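PDB 5X2D: tegumental protein 20.8 kDa from Clonorchis sinensis, which probably binds calcium through the EF-hand part of the full-length protein, the chain here being its dynein-light-chain-like domain. Local coordinates for residues 8-13 against 80-85; 65-70 against 87-92. All blocks are in the same frame, centred on the assembly; numbering follows the deposited sequence.

How the contacts relate
Starting from the N terminus, the chain lays down strand 7-13, forms helices 16-29 and 36-54, and adds strands 58-63 and 66-69 before strand 78-83 returns beside the first strand. Contact 1 closes this long loop of 66 residues, which holds both helices. Contact 2 joins strand 66-69 to strand 87-92 across a shorter loop of 16 residues that contains strand 78-83. The two closures cross, since their segments alternate along the chain. Strands 78-83 and 87-92 are sheet neighbours, joined by a backbone hydrogen bond between F81 and Y88, and the side chains of Q80 and Y67 connect the contacts on one face. Together they tie the edge strand and sheet centre to the projecting strand 66-69.

Contact 1 of 2, residues 8-13 against 80-85; sequences IVISAN and QFELYN
I8 with E82 and V9 with F81 pair strands 7-13 and 78-83 antiparallel, and a classic beta bulge follows where I10 and S11 together face Q80. The backbone bonds carry the pairing. I8 and E82 are a hydrogen-bonded antiparallel pair, I8 N to E82 O (3.0 Å) and E82 N to I8 O (2.9 Å), both nearly straight at 170°. At the bulge Q80 O accepts two donors: I10 N, through a bond bent to 139° at the hydrogen, and S11 N at 3.1 Å, which lies in the carbonyl plane on a lone pair. Q80 N returns a bond to S11 O, so S11 and Q80 are again a hydrogen-bonded pair one residue out of step.

Apolar contact comes mainly from I10. The extra residue of the bulge brings its side chain toward the partner strand, where it crosses those of Q80 and E82 at about a right angle; I10 CD1 lies 3.6 Å from E82 CG. S11 OG, set between its backbone N and carbonyl carbon (chi1 59°), lies alongside the aliphatic part of Q80, whose OE1 bonds instead to Y67 OH.

V9 and F81 occupy the other face. There F81 packs on I22 and T26 of helix 16-29 and meets the Y88 ring. Strand 7-13 is the outermost strand of this chain's sheet, next to 78-83, with 87-92 beyond.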
loop_
_atom_site.group_PDB
_atom_site.type_symbol
_atom_site.label_atom_id
_atom_site.label_comp_id
_atom_site.label_asym_id
_atom_site.label_seq_id
_atom_site.Cartn_x
_atom_site.Cartn_y
_atom_site.Cartn_z
ATOM N N ILE A 8 3.013 10.705 -13.686
ATOM C CA ILE A 8 3.119 9.476 -14.445
ATOM C C ILE A 8 2.203 8.445 -13.812
ATOM O O ILE A 8 2.467 7.955 -12.711
ATOM C CB ILE A 8 4.559 8.921 -14.487
ATOM C CG1 ILE A 8 5.488 9.871 -15.242
ATOM C CG2 ILE A 8 4.572 7.513 -15.082
ATOM C CD1 ILE A 8 6.221 10.837 -14.361
ATOM N N VAL A 9 1.130 8.125 -14.524
ATOM C CA VAL A 9 0.106 7.232 -14.030
ATOM C C VAL A 9 0.616 5.790 -13.981
ATOM O O VAL A 9 1.178 5.286 -14.954
ATOM C CB VAL A 9 -1.159 7.305 -14.905
ATOM C CG1 VAL A 9 -2.291 6.487 -14.269
ATOM C CG2 VAL A 9 -1.588 8.741 -15.065
ATOM N N ILE A 10 0.547 5.193 -12.799
ATOM C CA ILE A 10 0.745 3.756 -12.594
ATOM C C ILE A 10 -0.529 2.896 -12.810
ATOM O O ILE A 10 -0.479 1.834 -13.425
ATOM C CB ILE A 10 1.270 3.495 -11.175
ATOM C CG1 ILE A 10 2.472 4.404 -10.874
ATOM C CG2 ILE A 10 1.543 2.001 -10.971
ATOM C CD1 ILE A 10 2.780 4.508 -9.374
ATOM N N SER A 11 -1.648 3.316 -12.216
ATOM C CA SER A 11 -2.934 2.637 -12.398
ATOM C C SER A 11 -4.098 3.576 -12.112
ATOM O O SER A 11 -3.987 4.515 -11.320
ATOM C CB SER A 11 -3.053 1.406 -11.503
ATOM O OG SER A 11 -2.927 1.745 -10.122
ATOM N N ALA A 12 -5.228 3.322 -12.752
ATOM C CA ALA A 12 -6.379 4.136 -12.467
ATOM C C ALA A 12 -7.663 3.335 -12.597
ATOM O O ALA A 12 -7.853 2.591 -13.553
ATOM C CB ALA A 12 -6.392 5.359 -13.387
ATOM N N ASN A 13 -8.546 3.454 -11.621
ATOM C CA ASN A 13 -9.931 3.180 -11.909
ATOM C C ASN A 13 -10.672 4.459 -11.609
ATOM O O ASN A 13 -11.120 4.668 -10.473
ATOM C CB ASN A 13 -10.417 2.003 -11.069
ATOM C CG ASN A 13 -11.759 1.499 -11.490
ATOM O OD1 ASN A 13 -12.412 2.075 -12.368
ATOM N ND2 ASN A 13 -12.184 0.394 -10.880
ATOM N N GLN A 80 -3.169 5.641 -9.030
ATOM C CA GLN A 80 -1.794 5.477 -8.556
ATOM C C GLN A 80 -0.828 6.176 -9.495
ATOM O O GLN A 80 -0.736 5.795 -10.642
ATOM C CB GLN A 80 -1.433 3.991 -8.423
ATOM C CG GLN A 80 -2.301 3.225 -7.425
ATOM C CD GLN A 80 -1.829 1.807 -7.192
ATOM O OE1 GLN A 80 -0.765 1.416 -7.643
ATOM N NE2 GLN A 80 -2.655 1.009 -6.543
ATOM N N PHE A 81 -0.099 7.180 -9.010
ATOM C CA PHE A 81 0.764 7.977 -9.879
ATOM C C PHE A 81 2.045 8.436 -9.200
ATOM O O PHE A 81 2.061 8.681 -7.987
ATOM C CB PHE A 81 0.011 9.206 -10.384
ATOM C CG PHE A 81 -0.308 10.206 -9.312
ATOM C CD1 PHE A 81 -1.478 10.089 -8.551
ATOM C CD2 PHE A 81 0.554 11.264 -9.049
ATOM C CE1 PHE A 81 -1.772 11.010 -7.546
ATOM C CE2 PHE A 81 0.262 12.194 -8.040
ATOM C CZ PHE A 81 -0.899 12.067 -7.293
ATOM N N GLU A 82 3.097 8.611 -10.007
ATOM C CA GLU A 82 4.415 9.078 -9.544
ATOM C C GLU A 82 4.569 10.559 -9.850
ATOM O O GLU A 82 4.364 10.988 -10.979
ATOM C CB GLU A 82 5.565 8.315 -10.217
ATOM C CG GLU A 82 5.530 6.802 -10.065
ATOM C CD GLU A 82 6.698 6.116 -10.762
ATOM O OE1 GLU A 82 7.654 6.817 -11.172
ATOM O OE2 GLU A 82 6.653 4.872 -10.906
ATOM N N LEU A 83 4.882 11.342 -8.834
ATOM C CA LEU A 83 5.173 12.755 -9.022
ATOM C C LEU A 83 6.552 13.058 -8.414
ATOM O O LEU A 83 6.748 12.982 -7.180
ATOM C CB LEU A 83 4.080 13.623 -8.396
ATOM C CG LEU A 83 4.227 15.145 -8.428
ATOM C CD1 LEU A 83 3.818 15.678 -9.787
ATOM C CD2 LEU A 83 3.355 15.750 -7.336
ATOM N N TYR A 84 7.496 13.373 -9.306
ATOM C CA TYR A 84 8.883 13.620 -8.946
ATOM C C TYR A 84 9.499 12.429 -8.198
ATOM O O TYR A 84 10.130 12.588 -7.133
ATOM C CB TYR A 84 8.973 14.894 -8.112
ATOM C CG TYR A 84 8.437 16.136 -8.798
ATOM C CD1 TYR A 84 8.633 16.348 -10.153
ATOM C CD2 TYR A 84 7.713 17.090 -8.087
ATOM C CE1 TYR A 84 8.142 17.489 -10.785
ATOM C CE2 TYR A 84 7.215 18.230 -8.711
ATOM C CZ TYR A 84 7.432 18.422 -10.055
ATOM O OH TYR A 84 6.934 19.546 -10.673
ATOM N N ASN A 85 9.308 11.237 -8.760
ATOM C CA ASN A 85 9.795 9.986 -8.165
ATOM C C ASN A 85 9.365 9.759 -6.704
ATOM O O ASN A 85 10.145 9.265 -5.881
ATOM C CB ASN A 85 11.323 9.912 -8.269
ATOM C CG ASN A 85 11.817 8.519 -8.628
ATOM O OD1 ASN A 85 11.031 7.649 -9.006
ATOM N ND2 ASN A 85 13.128 8.310 -8.542
#

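Contact 2 of 2, residues 65-70 against 87-92; sequences GSYWIT and AYLFWQ
Y67 and I69 reach back from strand 66-69 to A87, L89 and W91 of strand 87-92, although their own strand has left the sheet of its subunit. This is the strand exchange of dynein-light-chain dimers: residues 65-69 pair antiparallel with a strand of the second subunit and extend that subunit's sheet. The exchanged strand and strand 87-92 pass 10.1 Å apart at an angle of 30°, too far for backbone pairing, and side chains alone make the contact.

At G65 the chain turns a corner. The side chain of S66 sets off away from strand 87-92. Y67 points inward. Its CG lies between the backbone N and the carbonyl carbon (chi1 68°), and the ring meets A87 edge-on, A87 CB lying in the ring plane 4.0 Å from Y67 CE2. Beyond A87, the tyrosine and L89 approach tip to tip. L89 CD1 and L89 CD2 each lie 3.8 Å from Y67 OH, so the hydroxyl oxygen sits against both methyls of the leucine fork, its polar partner being Q80 of strand 78-83, the sheet neighbour of 87-92.

W68 packs instead on L39 of the second subunit. I69 turns inward again, following the alternation of a strand, and its extended chain (chi2 -161°) carries CD1 to the contact. There I69 CD1 lies 4.3 Å from L89 CD2, and on the W91 side it meets the indole at its edge, near the ring plane, 4.4 Å from W91 CZ2.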
loop_
_atom_site.group_PDB
_atom_site.type_symbol
_atom_site.label_atom_id
_atom_site.label_comp_id
_atom_site.label_asym_id
_atom_site.label_seq_id
_atom_site.Cartn_x
_atom_site.Cartn_y
_atom_site.Cartn_z
ATOM N N GLY A 65 10.358 5.057 -2.981
ATOM C CA GLY A 65 10.838 3.717 -3.254
ATOM C C GLY A 65 10.086 2.979 -4.353
ATOM O O GLY A 65 9.337 3.562 -5.135
ATOM N N SER A 66 10.258 1.663 -4.363
ATOM C CA SER A 66 9.734 0.788 -5.401
ATOM C C SER A 66 8.831 -0.271 -4.761
ATOM O O SER A 66 9.079 -0.671 -3.636
ATOM C CB SER A 66 10.891 0.144 -6.161
ATOM O OG SER A 66 10.484 -1.027 -6.835
ATOM N N TYR A 67 7.772 -0.709 -5.443
ATOM C CA TYR A 67 6.837 -1.640 -4.799
ATOM C C TYR A 67 6.174 -2.666 -5.713
ATOM O O TYR A 67 6.252 -2.571 -6.943
ATOM C CB TYR A 67 5.767 -0.860 -4.034
ATOM C CG TYR A 67 4.785 -0.060 -4.853
ATOM C CD1 TYR A 67 3.666 -0.666 -5.420
ATOM C CD2 TYR A 67 4.916 1.315 -4.976
ATOM C CE1 TYR A 67 2.752 0.064 -6.126
ATOM C CE2 TYR A 67 4.004 2.058 -5.691
ATOM C CZ TYR A 67 2.920 1.423 -6.257
ATOM O OH TYR A 67 1.993 2.136 -6.979
ATOM N N TRP A 68 5.634 -3.709 -5.081
ATOM C CA TRP A 68 4.942 -4.801 -5.768
ATOM C C TRP A 68 3.631 -5.260 -5.104
ATOM O O TRP A 68 3.666 -5.809 -4.007
ATOM C CB TRP A 68 5.888 -6.005 -5.882
ATOM C CG TRP A 68 7.060 -5.779 -6.802
ATOM C CD1 TRP A 68 7.148 -6.160 -8.089
ATOM C CD2 TRP A 68 8.298 -5.128 -6.480
ATOM N NE1 TRP A 68 8.361 -5.781 -8.617
ATOM C CE2 TRP A 68 9.085 -5.150 -7.655
ATOM C CE3 TRP A 68 8.828 -4.537 -5.327
ATOM C CZ2 TRP A 68 10.367 -4.601 -7.702
ATOM C CZ3 TRP A 68 10.110 -3.979 -5.380
ATOM C CH2 TRP A 68 10.863 -4.022 -6.560
ATOM N N ILE A 69 2.483 -5.077 -5.759
ATOM C CA ILE A 69 1.215 -5.581 -5.202
ATOM C C ILE A 69 0.654 -6.781 -5.954
ATOM O O ILE A 69 0.713 -6.826 -7.175
ATOM C CB ILE A 69 0.108 -4.508 -5.167
ATOM C CG1 ILE A 69 0.626 -3.196 -4.585
ATOM C CG2 ILE A 69 -1.079 -4.982 -4.306
ATOM C CD1 ILE A 69 -0.509 -2.273 -4.096
ATOM N N THR A 70 0.075 -7.736 -5.227
ATOM C CA THR A 70 -0.637 -8.834 -5.872
ATOM C C THR A 70 -1.804 -8.240 -6.633
ATOM O O THR A 70 -2.274 -7.152 -6.306
ATOM C CB THR A 70 -1.186 -9.867 -4.877
ATOM O OG1 THR A 70 -2.175 -9.258 -4.038
ATOM C CG2 THR A 70 -0.068 -10.432 -4.035
ATOM N N ALA A 87 5.718 8.046 -5.219
ATOM C CA ALA A 87 4.427 7.496 -5.639
ATOM C C ALA A 87 3.316 7.839 -4.673
ATOM O O ALA A 87 3.523 7.886 -3.457
ATOM C CB ALA A 87 4.511 5.979 -5.806
ATOM N N TYR A 88 2.127 8.035 -5.235
ATOM C CA TYR A 88 0.931 8.340 -4.473
ATOM C C TYR A 88 -0.157 7.332 -4.805
ATOM O O TYR A 88 -0.528 7.166 -5.968
ATOM C CB TYR A 88 0.460 9.771 -4.762
ATOM C CG TYR A 88 1.466 10.812 -4.326
ATOM C CD1 TYR A 88 2.506 11.196 -5.164
ATOM C CD2 TYR A 88 1.407 11.379 -3.051
ATOM C CE1 TYR A 88 3.437 12.132 -4.762
ATOM C CE2 TYR A 88 2.339 12.315 -2.639
ATOM C CZ TYR A 88 3.354 12.688 -3.500
ATOM O OH TYR A 88 4.296 13.619 -3.099
ATOM N N LEU A 89 -0.658 6.643 -3.790
ATOM C CA LEU A 89 -1.722 5.669 -3.997
ATOM C C LEU A 89 -3.034 6.150 -3.366
ATOM O O LEU A 89 -3.079 6.484 -2.167
ATOM C CB LEU A 89 -1.327 4.297 -3.424
ATOM C CG LEU A 89 -0.285 3.494 -4.206
ATOM C CD1 LEU A 89 1.085 3.921 -3.776
ATOM C CD2 LEU A 89 -0.447 1.995 -4.047
ATOM N N PHE A 90 -4.096 6.202 -4.167
ATOM C CA PHE A 90 -5.416 6.530 -3.640
ATOM C C PHE A 90 -6.360 5.341 -3.747
ATOM O O PHE A 90 -6.421 4.680 -4.793
ATOM C CB PHE A 90 -6.015 7.741 -4.356
ATOM C CG PHE A 90 -5.272 9.024 -4.087
ATOM C CD1 PHE A 90 -4.014 9.256 -4.664
ATOM C CD2 PHE A 90 -5.809 9.991 -3.243
ATOM C CE1 PHE A 90 -3.319 10.441 -4.423
ATOM C CE2 PHE A 90 -5.122 11.179 -2.990
ATOM C CZ PHE A 90 -3.869 11.404 -3.582
ATOM N N TRP A 91 -7.069 5.077 -2.648
ATOM C CA TRP A 91 -8.142 4.091 -2.578
ATOM C C TRP A 91 -9.335 4.696 -1.882
ATOM O O TRP A 91 -9.241 5.040 -0.711
ATOM C CB TRP A 91 -7.756 2.857 -1.758
ATOM C CG TRP A 91 -6.683 1.986 -2.271
ATOM C CD1 TRP A 91 -6.688 1.268 -3.429
ATOM C CD2 TRP A 91 -5.451 1.678 -1.608
ATOM N NE1 TRP A 91 -5.523 0.547 -3.541
ATOM C CE2 TRP A 91 -4.745 0.782 -2.437
ATOM C CE3 TRP A 91 -4.873 2.080 -0.398
ATOM C CZ2 TRP A 91 -3.493 0.284 -2.098
ATOM C CZ3 TRP A 91 -3.634 1.583 -0.065
ATOM C CH2 TRP A 91 -2.962 0.689 -0.911
ATOM N N GLN A 92 -10.480 4.732 -2.539
ATOM C CA GLN A 92 -11.706 5.034 -1.829
ATOM C C GLN A 92 -12.114 3.761 -1.093
ATOM O O GLN A 92 -12.231 2.723 -1.696
ATOM C CB GLN A 92 -12.757 5.490 -2.809
ATOM C CG GLN A 92 -14.103 5.746 -2.228
ATOM C CD GLN A 92 -15.081 6.166 -3.299
ATOM O OE1 GLN A 92 -15.135 5.564 -4.388
ATOM N NE2 GLN A 92 -15.829 7.229 -3.026
#